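Local structure of uncharacterized protein (Legionella pneumophila subsp. pneumophila str. Philadelphia 1, 4RXV) at residues F90-G94 against E95-V99. The protein is of unknown function, but its N-terminal part, the fragment described here, belongs to the RavJ peptidase family of clan CA and is therefore probably a papain-like cysteine peptidase. Sequence-based numbering, arbitrary orientation.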
ATOM      1  N   PHE A  90      17.183  14.060   4.833  1.00 22.61           N
ATOM      2  CA  PHE A  90      16.243  14.769   3.977  1.00 19.56           C
ATOM      3  C   PHE A  90      14.911  14.932   4.712  1.00 18.23           C
ATOM      4  O   PHE A  90      14.227  13.939   5.012  1.00 17.39           O
ATOM      5  CB  PHE A  90      16.064  13.981   2.670  1.00 17.11           C
ATOM      6  CG  PHE A  90      15.304  14.701   1.578  1.00 15.36           C
ATOM      7  CD1 PHE A  90      14.921  16.028   1.667  1.00 16.97           C
ATOM      8  CD2 PHE A  90      14.981  14.009   0.432  1.00 14.87           C
ATOM      9  CE1 PHE A  90      14.223  16.637   0.612  1.00 15.41           C
ATOM     10  CE2 PHE A  90      14.293  14.606  -0.597  1.00 13.88           C
ATOM     11  CZ  PHE A  90      13.911  15.917  -0.512  1.00 14.61           C
ATOM     12  N   LYS A  91      14.571  16.180   5.029  1.00 19.13           N
ATOM     13  CA  LYS A  91      13.306  16.554   5.674  0.57 20.83           C
ATOM     14  C   LYS A  91      12.579  17.654   4.902  1.00 20.55           C
ATOM     15  O   LYS A  91      13.224  18.493   4.260  1.00 22.85           O
ATOM     16  CB  LYS A  91      13.545  17.122   7.066  0.57 26.69           C
ATOM     17  CG  LYS A  91      14.446  16.332   7.954  0.57 34.55           C
ATOM     18  CD  LYS A  91      14.720  17.170   9.189  1.00 38.30           C
ATOM     19  CE  LYS A  91      16.187  17.392   9.484  1.00 46.44           C
ATOM     20  NZ  LYS A  91      16.489  18.845   9.442  1.00 54.13           N
ATOM     21  N   ILE A  92      11.253  17.664   5.009  1.00 19.49           N
ATOM     22  CA  ILE A  92      10.379  18.701   4.486  1.00 22.19           C
ATOM     23  C   ILE A  92       9.426  19.082   5.625  1.00 23.76           C
ATOM     24  O   ILE A  92       8.835  18.217   6.283  1.00 26.22           O
ATOM     25  CB  ILE A  92       9.597  18.209   3.247  1.00 20.65           C
ATOM     26  CG1 ILE A  92      10.567  17.919   2.100  1.00 19.43           C
ATOM     27  CG2 ILE A  92       8.507  19.215   2.825  1.00 22.61           C
ATOM     28  CD1 ILE A  92       9.927  17.248   0.916  1.00 21.64           C
ATOM     29  N   ASP A  93       9.300  20.383   5.868  1.00 28.56           N
ATOM     30  CA  ASP A  93       8.506  20.893   6.984  1.00 29.46           C
ATOM     31  C   ASP A  93       8.846  20.165   8.288  1.00 27.44           C
ATOM     32  O   ASP A  93       7.965  19.842   9.092  1.00 29.26           O
ATOM     33  CB  ASP A  93       7.012  20.786   6.677  1.00 33.05           C
ATOM     34  CG  ASP A  93       6.596  21.645   5.498  1.00 38.51           C
ATOM     35  OD1 ASP A  93       7.245  22.685   5.260  1.00 39.22           O
ATOM     36  OD2 ASP A  93       5.619  21.279   4.810  1.00 38.87           O
ATOM     37  N   GLY A  94      10.133  19.898   8.480  1.00 28.48           N
ATOM     38  CA  GLY A  94      10.617  19.255   9.688  1.00 26.16           C
ATOM     39  C   GLY A  94      10.319  17.773   9.811  1.00 25.32           C
ATOM     40  O   GLY A  94      10.590  17.178  10.851  1.00 26.69           O
ATOM     41  N   GLU A  95       9.784  17.181   8.745  0.56 24.22           N
ATOM     42  CA  GLU A  95       9.402  15.775   8.744  0.56 24.45           C
ATOM     43  C   GLU A  95      10.262  14.984   7.755  0.56 18.85           C
ATOM     44  O   GLU A  95      10.403  15.355   6.584  0.56 15.43           O
ATOM     45  CB  GLU A  95       7.922  15.630   8.377  0.56 31.38           C
ATOM     46  CG  GLU A  95       6.971  16.366   9.317  0.56 40.55           C
ATOM     47  CD  GLU A  95       5.533  16.381   8.821  0.56 56.54           C
ATOM     48  OE1 GLU A  95       5.311  16.189   7.607  0.56 55.36           O
ATOM     49  OE2 GLU A  95       4.622  16.591   9.649  0.56 62.99           O
ATOM     50  N   ALA A  96      10.832  13.879   8.222  1.00 17.93           N
ATOM     51  CA  ALA A  96      11.665  13.050   7.368  1.00 17.09           C
ATOM     52  C   ALA A  96      10.892  12.609   6.139  1.00 14.56           C
ATOM     53  O   ALA A  96       9.760  12.153   6.225  1.00 14.23           O
ATOM     54  CB  ALA A  96      12.171  11.843   8.119  1.00 17.71           C
ATOM     55  N   VAL A  97      11.556  12.695   4.998  1.00 13.08           N
ATOM     56  CA  VAL A  97      10.965  12.343   3.719  1.00 11.56           C
ATOM     57  C   VAL A  97      10.914  10.830   3.494  1.00 10.65           C
ATOM     58  O   VAL A  97      11.917  10.127   3.617  1.00 11.87           O
ATOM     59  CB  VAL A  97      11.770  13.004   2.592  1.00 11.88           C
ATOM     60  CG1 VAL A  97      11.341  12.508   1.227  1.00 12.75           C
ATOM     61  CG2 VAL A  97      11.609  14.502   2.664  1.00 13.42           C
ATOM     62  N   ARG A  98       9.721  10.363   3.136  1.00  9.71           N
ATOM     63  CA  ARG A  98       9.478   9.027   2.578  1.00  8.70           C
ATOM     64  C   ARG A  98       8.770   9.237   1.255  1.00  9.05           C
ATOM     65  O   ARG A  98       8.006  10.196   1.137  1.00 10.32           O
ATOM     66  CB  ARG A  98       8.630   8.182   3.532  1.00  8.79           C
ATOM     67  CG  ARG A  98       9.291   7.970   4.899  1.00  8.71           C
ATOM     68  CD  ARG A  98       8.414   7.106   5.821  1.00  8.66           C
ATOM     69  NE  ARG A  98       7.200   7.830   6.144  1.00  8.65           N
ATOM     70  CZ  ARG A  98       6.093   7.292   6.654  1.00  8.54           C
ATOM     71  NH1 ARG A  98       6.016   5.997   6.959  1.00  8.86           N
ATOM     72  NH2 ARG A  98       5.048   8.075   6.865  1.00  8.93           N
ATOM     73  N   VAL A  99       9.024   8.372   0.280  1.00  8.69           N
ATOM     74  CA  VAL A  99       8.523   8.588  -1.067  1.00  8.66           C
ATOM     75  C   VAL A  99       7.922   7.326  -1.638  1.00  8.24           C
ATOM     76  O   VAL A  99       8.508   6.266  -1.544  1.00  9.17           O
ATOM     77  CB  VAL A  99       9.663   9.025  -2.020  1.00 10.33           C
ATOM     78  CG1 VAL A  99       9.101   9.349  -3.413  1.00 11.60           C
ATOM     79  CG2 VAL A  99      10.449  10.186  -1.473  1.00 11.86           C
TER
HETATM   80  O   HOH W   1      14.394  11.095   5.043  1.00 20.18           O
HETATM   81  O   HOH W   2       6.515  16.751   5.271  1.00 34.43           O
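A tight antiparallel beta hairpin joins strand 91-92 to strand 95-100 through a type I' turn running from Ile92 to Glu95, with Asp93 and Gly94 at its corners. Ile92 and Glu95 form the hydrogen-bonded pair that closes it: Ile92 N donates to Glu95 O (2.9 Å), and Glu95 N returns to Ile92 O (2.8 Å). Both turn residues have positive phi, which glycine adopts easily at Gly94 and Asp93 tolerates at 48°. A water lies within hydrogen-bonding distance of both Ile92 O and, in one of its two conformers, Glu95 OE1. Lys91 and Ala96 make the next, non-hydrogen-bonded pair, their CA atoms 4.2 Å apart, with both side chains on the same face of the hairpin. Beyond it, Val97 N donates to Phe90 O (2.9 Å), and a second water bridges Phe90 O and Val97 O. With CG1 anti to the backbone N (chi1 171°), CG2 of Val97 lies over the centre of the Phe90 ring in a CH-pi contact, 3.8 Å from the centroid, and also meets Ile92 CG1 at 3.6 Å. Phe90, Ile92 and Val97, all apolar, suit their buried places: Tyr49 of helix 37-50 packs on Ile92 and Val97, Phe60 of helix 60-64 meets Phe90 edge-to-face, and strand 22-23 runs parallel to strand 95-100.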